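Local coordinates for thiamine-monophosphate kinase (Stenotrophomonas maltophilia, PDB 6XEP), which probably catalyses the ATP-dependent phosphorylation of thiamine monophosphate to thiamine diphosphate, the active form of vitamin B1, at residues V241-D246 and I304-A308; D160-V164 and R287-H291. All coordinates share one frame; numbering follows the deposited sequence.

Overall arrangement
Both contacts involve the mixed sheet of the PurM-like C-terminal domain, and their centres lie about 13 Å apart. Contact 1 joins two neighbouring strands near one side of that sheet; contact 2 sets a helix against the next strand inward, 161-165, and is the more buried of the two. Strands 161-165 and 301-308 are themselves neighbours, tied by a probable hydrogen bond from Ile-304 N to Ile-162 O, and helix 287-297 is followed in the chain by strand 301-308. Chemistry follows place: backbone hydrogen bonds dominate contact 1, with a more exposed stacked histidine and arginine on one face, whereas contact 2 depends wholly on side chains, a salt bridge beside a tryptophan.

Contact 1 of 2, residues V241-D246 and I304-A308; sequences VAAHVD and IGRIA
His-244 and Arg-306 lie face to face across an antiparallel strand pair in the C-terminal sheet of this PurM-like kinase. The guanidinium rests almost parallel to the imidazole, planes 10° apart, with Arg-306 NH2 over the centre of the ring and 3.7 Å from His-244 CG. Arg-306 CG sits between the backbone N and carbonyl carbon (chi1 67°), and from there the extended chain carries the charged end over His-244, where chi4 (86°) turns the guanidinium across it, flat on the ring. His-314 of strand 312-315 also stacks on this histidine. Ala-308 CB approaches obliquely, 4.0 Å from His-244 CD2.

On the opposite face the contact is apolar. Ile-307 crosses Val-241 at about a right angle, its CG2 branch 3.5 Å from Val-241 CG2, while its other branch reaches Ala-243 CB through CD1. Ile-162 of strand 161-165 and Leu-232 of helix 228-239 also touch Ala-243.

Five backbone hydrogen bonds join the strands. Toward strand 161-165, Ile-304 and Gly-305 form a classic beta bulge opposite Ile-162. Gly-305 CA comes 3.1 Å from His-244 O, and the last bond runs from Asp-246 N to Ile-304 O, 2.9 Å.

Contact 2 of 2, residues D160-V164 and R287-H291; sequences DDIWV and RDALH
A salt bridge and an aromatic cluster pack the start of helix 287-297 against strand 161-165, a helix-on-sheet contact in the PurM-like C-terminal domain. The two short segments run nearly parallel, 6° apart, with their axes 11.6 Å from each other, so the gap is bridged entirely by side chains. Asp-161 and Trp-163, two residues apart on the strand, both point toward the helix and receive Arg-287 and, one turn further on, Leu-290 and His-291.

Trp-163 is the central group. Leu-290 places one methyl, CD1, over the indole face in a CH-pi contact, 3.7 Å from the centroid of the five-membered ring. It stands nearest the nitrogen side, 3.4 Å from Trp-163 NE1. Phe-280 of strand 277-282 also meets the indole, with nearly parallel planes, and Leu-290 itself touches Phe-280 and Ala-282 of that strand. The far end of the six-membered ring is directed at the face of His-291 in a T-shaped pair, planes at 71°, where Trp-163 CH2 comes 3.8 Å from His-291 CE1. Arg-287 CG lies at the indole edge, 3.9 Å from Trp-163 CZ2.

Past that methylene the arginine chain runs extended to the carboxylate of Asp-161, crossing it at about a right angle. The grip is side-on and bidentate, with NE and NH2 each given its own oxygen, which restrains rotation of both groups. Arg-303 of strand 301-308 lies close to the same guanidinium, and the carboxylate would be expected to ease the closeness of the like charges. Both oxygens are met on their syn sides, though the donors stand somewhat out of the carboxylate plane. The straighter bond, at 174°, is from Arg-287 NE to Asp-161 OD2, over 2.8 Å.

Contact 1 of 2, residues V241-D246 and I304-A308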
# COMPACT_ATOMS: atom_id res chain seq x y z
N VAL A 241 26.71 -9.50 -17.24
CA VAL A 241 27.95 -10.13 -16.81
C VAL A 241 27.66 -11.54 -16.32
O VAL A 241 26.51 -11.91 -16.09
CB VAL A 241 28.67 -9.35 -15.70
CG1 VAL A 241 29.05 -7.95 -16.17
CG2 VAL A 241 27.76 -9.31 -14.43
N ALA A 242 28.72 -12.31 -16.14
CA ALA A 242 28.60 -13.57 -15.41
C ALA A 242 28.89 -13.33 -13.94
O ALA A 242 29.74 -12.51 -13.56
CB ALA A 242 29.56 -14.64 -15.94
N ALA A 243 28.18 -14.07 -13.10
CA ALA A 243 28.46 -14.14 -11.67
C ALA A 243 28.91 -15.56 -11.32
O ALA A 243 28.24 -16.54 -11.69
CB ALA A 243 27.22 -13.75 -10.85
N HIS A 244 30.04 -15.68 -10.65
CA HIS A 244 30.56 -16.98 -10.28
C HIS A 244 30.51 -17.07 -8.76
O HIS A 244 30.99 -16.17 -8.08
CB HIS A 244 31.98 -17.17 -10.80
CG HIS A 244 32.04 -17.44 -12.28
ND1 HIS A 244 32.07 -18.72 -12.80
CD2 HIS A 244 32.02 -16.61 -13.35
CE1 HIS A 244 32.11 -18.66 -14.12
NE2 HIS A 244 32.06 -17.39 -14.48
N VAL A 245 29.88 -18.13 -8.24
CA VAL A 245 29.74 -18.35 -6.80
C VAL A 245 30.54 -19.58 -6.41
O VAL A 245 30.39 -20.66 -7.01
CB VAL A 245 28.26 -18.56 -6.41
CG1 VAL A 245 28.17 -18.97 -4.93
CG2 VAL A 245 27.47 -17.30 -6.65
N ASP A 246 31.38 -19.44 -5.39
CA ASP A 246 32.04 -20.59 -4.80
C ASP A 246 31.17 -21.11 -3.66
O ASP A 246 31.08 -20.47 -2.60
CB ASP A 246 33.43 -20.25 -4.28
CG ASP A 246 34.07 -21.45 -3.64
OD1 ASP A 246 34.22 -22.47 -4.35
OD2 ASP A 246 34.37 -21.39 -2.44
N ILE A 304 32.05 -14.26 -1.52
CA ILE A 304 31.55 -15.55 -1.99
C ILE A 304 31.82 -15.81 -3.46
O ILE A 304 31.52 -16.91 -3.94
CB ILE A 304 30.05 -15.70 -1.68
CG1 ILE A 304 29.23 -14.60 -2.37
CG2 ILE A 304 29.81 -15.71 -0.18
CD1 ILE A 304 27.73 -14.88 -2.40
N GLY A 305 32.36 -14.86 -4.21
CA GLY A 305 32.47 -15.08 -5.64
C GLY A 305 33.03 -13.87 -6.36
O GLY A 305 33.61 -12.98 -5.75
N ARG A 306 32.82 -13.86 -7.68
CA ARG A 306 33.42 -12.85 -8.54
C ARG A 306 32.54 -12.62 -9.76
O ARG A 306 31.76 -13.49 -10.16
CB ARG A 306 34.82 -13.28 -9.01
CG ARG A 306 34.78 -14.47 -9.93
CD ARG A 306 36.12 -15.16 -10.08
NE ARG A 306 35.94 -16.45 -10.76
CZ ARG A 306 35.92 -16.60 -12.08
NH1 ARG A 306 36.08 -15.56 -12.88
NH2 ARG A 306 35.75 -17.81 -12.61
N ILE A 307 32.65 -11.41 -10.31
CA ILE A 307 31.98 -11.01 -11.54
C ILE A 307 32.98 -11.15 -12.67
O ILE A 307 34.14 -10.74 -12.52
CB ILE A 307 31.45 -9.56 -11.44
CG1 ILE A 307 30.40 -9.45 -10.33
CG2 ILE A 307 30.89 -9.09 -12.79
CD1 ILE A 307 29.10 -10.17 -10.65
N ALA A 308 32.55 -11.73 -13.81
CA ALA A 308 33.48 -12.05 -14.88
C ALA A 308 32.76 -11.97 -16.23
O ALA A 308 31.53 -11.87 -16.30
CB ALA A 308 34.08 -13.45 -14.72

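Contact 2 of 2, residues D160-V164 and R287-H291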
# COMPACT_ATOMS: atom_id res chain seq x y z
N ASP A 160 34.75 -7.53 -10.23
CA ASP A 160 34.24 -7.30 -8.88
C ASP A 160 34.27 -8.58 -8.05
O ASP A 160 34.09 -9.69 -8.57
CB ASP A 160 32.79 -6.81 -8.93
CG ASP A 160 32.66 -5.34 -9.28
OD1 ASP A 160 33.70 -4.66 -9.45
OD2 ASP A 160 31.50 -4.86 -9.37
N ASP A 161 34.48 -8.42 -6.75
CA ASP A 161 34.11 -9.47 -5.80
C ASP A 161 32.60 -9.46 -5.58
O ASP A 161 31.96 -8.41 -5.65
CB ASP A 161 34.80 -9.26 -4.44
CG ASP A 161 36.31 -9.34 -4.51
OD1 ASP A 161 36.82 -10.18 -5.27
OD2 ASP A 161 36.99 -8.57 -3.77
N ILE A 162 32.05 -10.62 -5.27
CA ILE A 162 30.66 -10.75 -4.83
C ILE A 162 30.68 -10.99 -3.32
O ILE A 162 31.48 -11.80 -2.83
CB ILE A 162 29.96 -11.91 -5.55
CG1 ILE A 162 30.02 -11.72 -7.07
CG2 ILE A 162 28.48 -12.02 -5.13
CD1 ILE A 162 29.38 -12.89 -7.83
N TRP A 163 29.80 -10.29 -2.60
CA TRP A 163 29.70 -10.35 -1.14
C TRP A 163 28.27 -10.62 -0.73
O TRP A 163 27.33 -10.27 -1.45
CB TRP A 163 30.12 -9.03 -0.47
CG TRP A 163 31.57 -8.64 -0.67
CD1 TRP A 163 32.12 -8.03 -1.77
CD2 TRP A 163 32.64 -8.83 0.26
NE1 TRP A 163 33.46 -7.84 -1.57
CE2 TRP A 163 33.80 -8.31 -0.33
CE3 TRP A 163 32.71 -9.38 1.55
CZ2 TRP A 163 35.05 -8.32 0.31
CZ3 TRP A 163 33.94 -9.40 2.19
CH2 TRP A 163 35.10 -8.88 1.57
N VAL A 164 28.08 -11.18 0.46
CA VAL A 164 26.74 -11.32 1.01
C VAL A 164 26.79 -11.11 2.52
O VAL A 164 27.77 -11.47 3.19
CB VAL A 164 26.11 -12.69 0.65
CG1 VAL A 164 26.82 -13.85 1.34
CG2 VAL A 164 24.60 -12.69 0.96
N ARG A 287 38.47 -4.86 -0.37
CA ARG A 287 38.38 -5.99 0.55
C ARG A 287 38.68 -5.56 1.98
O ARG A 287 37.92 -5.88 2.90
CB ARG A 287 39.32 -7.11 0.13
CG ARG A 287 38.74 -7.96 -0.97
CD ARG A 287 39.74 -8.99 -1.43
NE ARG A 287 39.31 -9.63 -2.67
CZ ARG A 287 39.98 -10.62 -3.24
NH1 ARG A 287 41.10 -11.10 -2.67
NH2 ARG A 287 39.53 -11.14 -4.38
N ASP A 288 39.80 -4.84 2.17
CA ASP A 288 40.17 -4.36 3.50
C ASP A 288 39.06 -3.52 4.10
O ASP A 288 38.70 -3.68 5.27
CB ASP A 288 41.47 -3.55 3.42
CG ASP A 288 42.68 -4.40 3.07
OD1 ASP A 288 42.55 -5.64 3.02
OD2 ASP A 288 43.76 -3.81 2.85
N ALA A 289 38.51 -2.60 3.30
CA ALA A 289 37.49 -1.69 3.82
C ALA A 289 36.23 -2.44 4.22
O ALA A 289 35.61 -2.11 5.23
CB ALA A 289 37.17 -0.62 2.77
N LEU A 290 35.85 -3.44 3.43
CA LEU A 290 34.64 -4.19 3.73
C LEU A 290 34.81 -5.07 4.96
O LEU A 290 33.87 -5.26 5.72
CB LEU A 290 34.20 -5.00 2.50
CG LEU A 290 33.64 -4.10 1.39
CD1 LEU A 290 33.56 -4.84 0.04
CD2 LEU A 290 32.27 -3.56 1.78
N HIS A 291 36.01 -5.62 5.18
CA HIS A 291 36.23 -6.34 6.44
C HIS A 291 36.12 -5.38 7.62
O HIS A 291 35.55 -5.73 8.66
CB HIS A 291 37.60 -7.03 6.43
CG HIS A 291 37.67 -8.16 5.45
ND1 HIS A 291 36.81 -9.24 5.52
CD2 HIS A 291 38.46 -8.37 4.38
CE1 HIS A 291 37.08 -10.07 4.53
NE2 HIS A 291 38.08 -9.57 3.82